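Local coordinates for protein glycosyl hydrolase, family 8 (Clostridium perfringens, PDB 3REN) that probably acts as an alpha-amylase, hydrolysing alpha-linked glucans, on an (alpha/alpha)6-barrel scaffold grouped with glycosyl hydrolase family 8, at residues Glu90-Leu93 with Leu97-Trp100; Ser99-Lys102 with Asn107-Ser110. One frame throughout, in Å; residues are numbered along the deposited sequence. Where two conformers were deposited one is given.

Contact 1 (Glu90-Leu93 with Leu97-Trp100). With SO4 (sulfate ion), chain E.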
ATOM      1  N   GLU A  90       1.753  15.881  12.661  1.00 14.22           N
ATOM      2  CA  GLU A  90       1.393  15.753  14.074  1.00 14.53           C
ATOM      3  C   GLU A  90       1.538  14.335  14.606  1.00 13.56           C
ATOM      4  O   GLU A  90       1.494  14.102  15.824  1.00 12.29           O
ATOM      5  CB  GLU A  90      -0.013  16.336  14.374  1.00 15.74           C
ATOM      6  CG  GLU A  90      -0.126  17.869  14.081  1.00 20.77           C
ATOM      7  CD  GLU A  90       0.996  18.699  14.716  1.00 28.69           C
ATOM      8  OE1 GLU A  90       1.650  19.498  13.988  1.00 33.95           O
ATOM      9  OE2 GLU A  90       1.237  18.560  15.942  1.00 29.70           O
HETATM   10  N   MSE A  91       1.700  13.377  13.694  1.00 12.19           N
HETATM   11  CA  MSE A  91       1.924  11.990  14.109  1.00 11.30           C
HETATM   12  C   MSE A  91       3.427  11.709  14.224  1.00 11.58           C
HETATM   13  O   MSE A  91       3.815  10.579  14.608  1.00 12.20           O
HETATM   14  CB  MSE A  91       1.244  11.006  13.128  1.00 10.65           C
HETATM   15  CG  MSE A  91      -0.281  11.129  13.150  1.00 10.43           C
HETATM   16 SE   MSE A  91      -1.185   9.987  11.912  1.00 13.91          SE
HETATM   17  CE  MSE A  91      -0.872   8.230  12.760  1.00 13.55           C
ATOM     18  N   ARG A  92       4.268  12.708  13.932  1.00 11.76           N
ATOM     19  CA  ARG A  92       5.708  12.516  14.025  1.00 13.10           C
ATOM     20  C   ARG A  92       6.089  12.271  15.472  1.00 14.87           C
ATOM     21  O   ARG A  92       5.596  12.947  16.366  1.00 15.64           O
ATOM     22  CB  ARG A  92       6.523  13.690  13.470  1.00 12.79           C
ATOM     23  CG  ARG A  92       7.975  13.343  13.257  1.00 14.62           C
ATOM     24  CD  ARG A  92       8.830  14.560  12.828  1.00 16.08           C
ATOM     25  NE  ARG A  92       8.767  15.639  13.805  1.00 15.81           N
ATOM     26  CZ  ARG A  92       9.144  16.898  13.567  1.00 17.07           C
ATOM     27  NH1 ARG A  92       9.030  17.828  14.532  1.00 14.61           N
ATOM     28  NH2 ARG A  92       9.626  17.231  12.369  1.00 16.15           N
ATOM     29  N   LEU A  93       6.997  11.321  15.700  1.00 15.36           N
ATOM     30  CA  LEU A  93       7.394  10.972  17.063  1.00 15.57           C
ATOM     31  C   LEU A  93       8.743  11.611  17.393  1.00 16.29           C
ATOM     32  O   LEU A  93       9.372  12.218  16.523  1.00 14.73           O
ATOM     33  CB  LEU A  93       7.424   9.449  17.232  1.00 15.66           C
ATOM     34  CG  LEU A  93       6.117   8.650  17.076  1.00 14.98           C
ATOM     35  CD1 LEU A  93       6.427   7.130  16.983  1.00 14.64           C
ATOM     36  CD2 LEU A  93       5.151   8.926  18.196  1.00 12.56           C
ATOM     37  N   LEU A  97      10.265   9.490  13.277  1.00 15.46           N
ATOM     38  CA  LEU A  97       9.433   8.614  12.475  1.00 14.60           C
ATOM     39  C   LEU A  97       7.984   8.981  12.705  1.00 13.85           C
ATOM     40  O   LEU A  97       7.626   9.518  13.754  1.00 14.44           O
ATOM     41  CB  LEU A  97       9.680   7.140  12.834  1.00 14.58           C
ATOM     42  CG  LEU A  97      11.083   6.587  12.491  1.00 15.28           C
ATOM     43  CD1 LEU A  97      11.154   5.091  12.836  1.00 17.80           C
ATOM     44  CD2 LEU A  97      11.538   6.846  11.000  1.00 13.31           C
ATOM     45  N   ILE A  98       7.158   8.714  11.706  1.00 13.36           N
ATOM     46  CA  ILE A  98       5.725   8.852  11.839  1.00 11.92           C
ATOM     47  C   ILE A  98       5.152   7.651  12.570  1.00 12.03           C
ATOM     48  O   ILE A  98       5.496   6.510  12.277  1.00 11.04           O
ATOM     49  CB  ILE A  98       5.051   8.992  10.473  1.00 12.55           C
ATOM     50  CG1 ILE A  98       5.755  10.067   9.612  1.00 13.76           C
ATOM     51  CG2 ILE A  98       3.552   9.252  10.641  1.00  8.48           C
ATOM     52  CD1 ILE A  98       6.018  11.475  10.378  1.00 13.64           C
ATOM     53  N   SER A  99       4.257   7.933  13.499  1.00 10.90           N
ATOM     54  CA  SER A  99       3.626   6.932  14.328  1.00 11.70           C
ATOM     55  C   SER A  99       2.793   6.043  13.412  1.00 12.49           C
ATOM     56  O   SER A  99       2.247   6.540  12.422  1.00 13.25           O
ATOM     57  CB  SER A  99       2.687   7.624  15.294  1.00 10.99           C
ATOM     58  OG  SER A  99       1.996   6.690  16.102  1.00 12.70           O
ATOM     59  N   TRP A 100       2.650   4.756  13.740  1.00 10.92           N
ATOM     60  CA  TRP A 100       1.781   3.888  12.941  1.00 11.98           C
ATOM     61  C   TRP A 100       0.304   4.225  13.084  1.00 12.04           C
ATOM     62  O   TRP A 100      -0.469   4.019  12.137  1.00 11.72           O
ATOM     63  CB  TRP A 100       2.046   2.364  13.156  1.00 11.63           C
ATOM     64  CG  TRP A 100       1.290   1.753  14.242  1.00 13.33           C
ATOM     65  CD1 TRP A 100       1.518   1.923  15.572  1.00 17.75           C
ATOM     66  CD2 TRP A 100       0.189   0.816  14.141  1.00 12.45           C
ATOM     67  NE1 TRP A 100       0.609   1.173  16.334  1.00 15.45           N
ATOM     68  CE2 TRP A 100      -0.225   0.501  15.482  1.00 13.49           C
ATOM     69  CE3 TRP A 100      -0.489   0.222  13.068  1.00 15.31           C
ATOM     70  CZ2 TRP A 100      -1.285  -0.382  15.770  1.00 14.41           C
ATOM     71  CZ3 TRP A 100      -1.575  -0.659  13.354  1.00 14.68           C
ATOM     72  CH2 TRP A 100      -1.957  -0.946  14.692  1.00 14.47           C
TER
HETATM   73  S   SO4 E   2      -0.153   0.847  20.203  1.00 50.76           S
HETATM   74  O1  SO4 E   2      -0.919   0.017  21.121  1.00 52.95           O
HETATM   75  O2  SO4 E   2       1.140   0.257  19.877  1.00 52.50           O
HETATM   76  O3  SO4 E   2      -0.915   1.000  18.974  1.00 51.96           O
HETATM   77  O4  SO4 E   2       0.051   2.128  20.869  1.00 52.47           O
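M91 and L93 reach across a short loop to S99 and L97, folding the chain back on itself between helix 78-89 and strand 101-103, in a loop of this (alpha/alpha)6-barrel enzyme. Two backbone hydrogen bonds form a single bridge around R92 and I98: S99 N donates to M91 O over 2.9 Å, and L93 N donates to L97 O over 2.7 Å. The close-packed side is largely apolar. M91 CB meets I98 CG2 at 3.8 Å, while the selenomethionine chain, bent at its last torsion (chi3 71°), brings CE to 3.6 Å from S99 O. The other branch of I98 turns back with CG1 beside its backbone N (chi1 -49°), and a second bend at chi2 (-49°) sets CD1 3.8 Å from R92 CB, the two side chains crossing at a slant. Beyond this bridge I98 also touches I142 of helix 133-150, and its N is hydrogen-bonded to E116. On the looser side R92 leaves the contact: its aliphatic root packs on I98, but its guanidinium end leads away, on the solvent-exposed side. At the far end W100 leaves E90-L93, and its NE1 donates to a sulfate, probably from the crystallisation liquor, over 3.1 Å. L93 forks over S99, its CD2 4.0 Å from S99 CB.

Contact 2 (Ser99-Lys102 with Asn107-Ser110). With SO4 (sulfate ion), chain E.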
ATOM      1  N   SER A  99       4.257   7.933  13.499  1.00 10.90           N
ATOM      2  CA  SER A  99       3.626   6.932  14.328  1.00 11.70           C
ATOM      3  C   SER A  99       2.793   6.043  13.412  1.00 12.49           C
ATOM      4  O   SER A  99       2.247   6.540  12.422  1.00 13.25           O
ATOM      5  CB  SER A  99       2.687   7.624  15.294  1.00 10.99           C
ATOM      6  OG  SER A  99       1.996   6.690  16.102  1.00 12.70           O
ATOM      7  N   TRP A 100       2.650   4.756  13.740  1.00 10.92           N
ATOM      8  CA  TRP A 100       1.781   3.888  12.941  1.00 11.98           C
ATOM      9  C   TRP A 100       0.304   4.225  13.084  1.00 12.04           C
ATOM     10  O   TRP A 100      -0.469   4.019  12.137  1.00 11.72           O
ATOM     11  CB  TRP A 100       2.046   2.364  13.156  1.00 11.63           C
ATOM     12  CG  TRP A 100       1.290   1.753  14.242  1.00 13.33           C
ATOM     13  CD1 TRP A 100       1.518   1.923  15.572  1.00 17.75           C
ATOM     14  CD2 TRP A 100       0.189   0.816  14.141  1.00 12.45           C
ATOM     15  NE1 TRP A 100       0.609   1.173  16.334  1.00 15.45           N
ATOM     16  CE2 TRP A 100      -0.225   0.501  15.482  1.00 13.49           C
ATOM     17  CE3 TRP A 100      -0.489   0.222  13.068  1.00 15.31           C
ATOM     18  CZ2 TRP A 100      -1.285  -0.382  15.770  1.00 14.41           C
ATOM     19  CZ3 TRP A 100      -1.575  -0.659  13.354  1.00 14.68           C
ATOM     20  CH2 TRP A 100      -1.957  -0.946  14.692  1.00 14.47           C
ATOM     21  N   ARG A 101      -0.094   4.763  14.236  1.00 12.32           N
ATOM     22  CA  ARG A 101      -1.523   4.930  14.511  1.00 13.58           C
ATOM     23  C   ARG A 101      -1.766   5.963  15.587  1.00 13.62           C
ATOM     24  O   ARG A 101      -0.991   6.031  16.515  1.00 13.79           O
ATOM     25  CB  ARG A 101      -2.129   3.597  14.990  1.00 13.11           C
ATOM     26  CG  ARG A 101      -3.623   3.703  15.386  1.00 15.94           C
ATOM     27  CD  ARG A 101      -4.262   2.302  15.625  1.00 18.10           C
ATOM     28  NE  ARG A 101      -3.697   1.730  16.848  1.00 18.72           N
ATOM     29  CZ  ARG A 101      -4.067   0.580  17.394  1.00 22.33           C
ATOM     30  NH1 ARG A 101      -5.034  -0.147  16.846  1.00 21.26           N
ATOM     31  NH2 ARG A 101      -3.455   0.165  18.499  1.00 25.50           N
ATOM     32  N   LYS A 102      -2.859   6.732  15.476  1.00 14.39           N
ATOM     33  CA  LYS A 102      -3.328   7.575  16.588  1.00 14.85           C
ATOM     34  C   LYS A 102      -4.764   7.225  16.952  1.00 16.11           C
ATOM     35  O   LYS A 102      -5.510   6.699  16.145  1.00 15.42           O
ATOM     36  CB  LYS A 102      -3.171   9.088  16.328  1.00 15.15           C
ATOM     37  CG  LYS A 102      -3.833   9.604  15.058  1.00 15.36           C
ATOM     38  CD  LYS A 102      -3.980  11.155  15.017  1.00 14.03           C
ATOM     39  CE  LYS A 102      -4.907  11.569  13.829  1.00 13.11           C
ATOM     40  NZ  LYS A 102      -5.019  13.075  13.655  1.00 12.22           N
ATOM     41  N   ASN A 107      -0.701   9.468  19.902  1.00 15.98           N
ATOM     42  CA  ASN A 107       0.106   8.708  18.917  1.00 16.17           C
ATOM     43  C   ASN A 107       0.683   7.421  19.525  1.00 16.39           C
ATOM     44  O   ASN A 107       1.127   7.442  20.653  1.00 16.80           O
ATOM     45  CB  ASN A 107       1.308   9.556  18.425  1.00 14.90           C
ATOM     46  CG  ASN A 107       0.883  10.767  17.598  1.00 16.32           C
ATOM     47  OD1 ASN A 107      -0.135  10.713  16.906  1.00 12.26           O
ATOM     48  ND2 ASN A 107       1.673  11.869  17.660  1.00 11.12           N
ATOM     49  N   SER A 108       0.705   6.319  18.784  1.00 16.49           N
ATOM     50  CA  SER A 108       1.401   5.127  19.241  0.50 17.10           C
ATOM     51  C   SER A 108       2.895   5.372  19.168  1.00 16.68           C
ATOM     52  O   SER A 108       3.363   6.028  18.229  1.00 16.66           O
ATOM     53  CB  SER A 108       1.055   3.933  18.367  0.50 17.28           C
ATOM     54  OG  SER A 108      -0.275   3.541  18.592  0.50 20.52           O
ATOM     55  N   PRO A 109       3.654   4.869  20.169  1.00 17.30           N
ATOM     56  CA  PRO A 109       5.110   5.060  20.157  1.00 17.61           C
ATOM     57  C   PRO A 109       5.819   4.163  19.155  1.00 17.60           C
ATOM     58  O   PRO A 109       7.045   4.157  19.080  1.00 19.50           O
ATOM     59  CB  PRO A 109       5.528   4.684  21.590  1.00 18.00           C
ATOM     60  CG  PRO A 109       4.476   3.736  22.060  1.00 17.55           C
ATOM     61  CD  PRO A 109       3.197   4.233  21.430  1.00 17.70           C
ATOM     62  N   SER A 110       5.077   3.443  18.336  1.00 17.54           N
ATOM     63  CA  SER A 110       5.743   2.568  17.393  1.00 16.73           C
ATOM     64  C   SER A 110       5.444   2.955  15.945  1.00 16.50           C
ATOM     65  O   SER A 110       4.450   3.672  15.664  1.00 15.48           O
ATOM     66  CB  SER A 110       5.393   1.119  17.708  1.00 17.69           C
ATOM     67  OG  SER A 110       4.074   0.913  17.328  1.00 20.55           O
TER
HETATM   68  S   SO4 E   2      -0.153   0.847  20.203  1.00 50.76           S
HETATM   69  O1  SO4 E   2      -0.919   0.017  21.121  1.00 52.95           O
HETATM   70  O2  SO4 E   2       1.140   0.257  19.877  1.00 52.50           O
HETATM   71  O3  SO4 E   2      -0.915   1.000  18.974  1.00 51.96           O
HETATM   72  O4  SO4 E   2       0.051   2.128  20.869  1.00 52.47           O
HETATM   73  O   HOH W   1      -2.828   3.633  19.078  1.00 28.81           O
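Sulfate O3 is gripped from both segments: R101 NH2 donates to it over 2.7 Å, W100 is a second donor, and S108 OG lies 2.6 Å away in the one of its two conformers given here, so the serine's share is less certain. O4 of the same ion is also close to S108 OG. A water placed between R101 NE and S108 OG accepts from the first and, in this conformer, donates to the second. The guanidinium lies tilted over the benzo edge of the indole, with W100 CZ2 3.3 Å above its plane, while R101 CB lies over the centre of the indole. The bend at chi3 (70°) brings the guanidinium back toward the indole and the sulfate. Beside the anion site the chain makes a beta-hairpin: strand 101-103 returns as 106-107, an outer strand of a three-stranded antiparallel sheet, and K102 and N107 form a non-hydrogen-bonded pair. N107 OD1 rests 3.5 Å from K102 CB, and N107 ND2 is hydrogen-bonded to E90 O, while K102 NZ reaches Y39 O. S108 N donates to R101 O over 2.8 Å. Just before the strand, W100 N donates to S110 O, and S110 OG sits 3.3 Å from W100 CD1. S99 OG, anti to its own backbone N (chi1 178°), donates along a lone pair of S108 O at 2.6 Å.

How the contacts relate
From the N terminus, the chain leaves helix 78-89 into 90-93, turns, and returns as 97-100, where contact 1 closes the first loop. It runs on through strand 101-103 and, after a second turn, comes back as 107-110, where contact 2 closes the next. The two successive loops follow one another without nesting and share S99 and W100, so 97-102 is the run common to both. The outer runs also meet, L93 CD2 packing on S108 O. Together the contacts tie the end of helix 78-89 to the small sheet and to the approach to helix 113-130.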